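Local coordinates for protein butyryl-CoA dehydrogenase (PDB 6CXT) that belongs to the acyl-CoA dehydrogenase family of flavoproteins and holds flavin-adenine dinucleotide in a pocket of its fold, at residues Thr6-Gln9 / Ala10-Glu14. Sequence-based numbering, arbitrary orientation.
Sequences THEQ and AELFE
Leu12 comes in at a slant off one face of the Glu8 carboxylate, on the OE2 side, with Glu8 OE2 3.9 Å from Leu12 CD1, while CB, CG and CD1 of Leu12 pack on Glu8 O; Leu12 also touches Thr66 and Ile70. Just before, Thr6 and Gln9 form a capping box at the start of helix 7-19, with a glutamine amide in place of the classic glutamate. It illustrates how a helix copes with first N-H groups that lack a carbonyl four residues back: Thr6 OG1 accepts from Gln9 N at 3.0 Å, fairly straight at 164°. In return, Gln9 OE1 takes the Thr6 backbone N-H on a lone pair, in the carbonyl plane, also at 3.0 Å. Gln9 NE2 is hydrogen-bonded to Thr66 OG1, so the same amide closes the cap and ties the helix start to helix 64-77 within the N-terminal domain. With CG beside its own backbone N (chi1 -76°), the Gln9 chain runs back toward the helix start. The Phe13 ring takes part in a cation-pi contact with Lys69. Beneath the side chains the regular i to i+4 ladder begins at the cap residue itself: Ala10 N meets Thr6 O at 2.8 Å, its N-H pointing almost exactly at the oxygen (179°).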
# COMPACT_ATOMS: atom_id res chain seq x y z
N THR B 6 -8.20 -9.98 34.23
CA THR B 6 -8.79 -10.19 35.59
C THR B 6 -9.72 -9.04 35.94
O THR B 6 -9.68 -7.95 35.33
CB THR B 6 -7.72 -10.32 36.71
OG1 THR B 6 -7.11 -9.04 36.93
CG2 THR B 6 -6.63 -11.34 36.38
N HIS B 7 -10.59 -9.29 36.91
CA HIS B 7 -11.52 -8.29 37.40
C HIS B 7 -10.73 -7.03 37.82
O HIS B 7 -11.15 -5.91 37.56
CB HIS B 7 -12.33 -8.84 38.58
CG HIS B 7 -13.38 -7.89 39.09
ND1 HIS B 7 -14.65 -7.84 38.56
CD2 HIS B 7 -13.33 -6.94 40.06
CE1 HIS B 7 -15.35 -6.91 39.19
NE2 HIS B 7 -14.57 -6.35 40.10
N GLU B 8 -9.60 -7.25 38.47
CA GLU B 8 -8.77 -6.15 38.95
C GLU B 8 -8.21 -5.34 37.74
O GLU B 8 -8.29 -4.10 37.72
CB GLU B 8 -7.65 -6.71 39.84
CG GLU B 8 -6.74 -5.68 40.54
CD GLU B 8 -7.48 -4.59 41.35
OE1 GLU B 8 -8.60 -4.84 41.87
OE2 GLU B 8 -6.92 -3.47 41.50
N GLN B 9 -7.69 -6.06 36.73
CA GLN B 9 -7.13 -5.40 35.55
C GLN B 9 -8.22 -4.62 34.84
O GLN B 9 -7.99 -3.47 34.48
CB GLN B 9 -6.48 -6.41 34.63
CG GLN B 9 -5.14 -6.87 35.17
CD GLN B 9 -4.61 -8.06 34.42
OE1 GLN B 9 -5.38 -8.93 34.00
NE2 GLN B 9 -3.29 -8.09 34.22
N ALA B 10 -9.40 -5.22 34.67
CA ALA B 10 -10.58 -4.48 34.11
C ALA B 10 -10.94 -3.22 34.87
O ALA B 10 -11.28 -2.18 34.28
CB ALA B 10 -11.79 -5.38 33.99
N GLU B 11 -10.91 -3.33 36.21
CA GLU B 11 -11.21 -2.21 37.06
C GLU B 11 -10.21 -1.05 36.86
O GLU B 11 -10.60 0.13 36.77
CB GLU B 11 -11.28 -2.65 38.55
CG GLU B 11 -11.94 -1.62 39.45
CD GLU B 11 -13.07 -0.88 38.74
OE1 GLU B 11 -14.06 -1.56 38.36
OE2 GLU B 11 -12.95 0.37 38.54
N LEU B 12 -8.94 -1.40 36.82
CA LEU B 12 -7.88 -0.42 36.59
C LEU B 12 -8.04 0.23 35.22
O LEU B 12 -7.84 1.44 35.07
CB LEU B 12 -6.52 -1.10 36.72
CG LEU B 12 -6.13 -1.44 38.17
CD1 LEU B 12 -5.14 -2.59 38.19
CD2 LEU B 12 -5.59 -0.21 38.90
N PHE B 13 -8.40 -0.57 34.21
CA PHE B 13 -8.61 -0.02 32.88
C PHE B 13 -9.77 0.96 32.88
O PHE B 13 -9.67 2.07 32.34
CB PHE B 13 -8.85 -1.16 31.90
CG PHE B 13 -9.00 -0.71 30.47
CD1 PHE B 13 -7.88 -0.24 29.73
CD2 PHE B 13 -10.24 -0.81 29.83
CE1 PHE B 13 -8.03 0.12 28.40
CE2 PHE B 13 -10.39 -0.44 28.47
CZ PHE B 13 -9.30 0.03 27.76
N GLU B 14 -10.87 0.58 33.52
CA GLU B 14 -12.00 1.50 33.58
C GLU B 14 -11.63 2.77 34.33
O GLU B 14 -12.07 3.87 33.96
CB GLU B 14 -13.23 0.85 34.25
CG GLU B 14 -13.93 -0.20 33.38
CD GLU B 14 -14.25 0.28 31.96
OE1 GLU B 14 -13.93 -0.47 30.99
OE2 GLU B 14 -14.83 1.40 31.81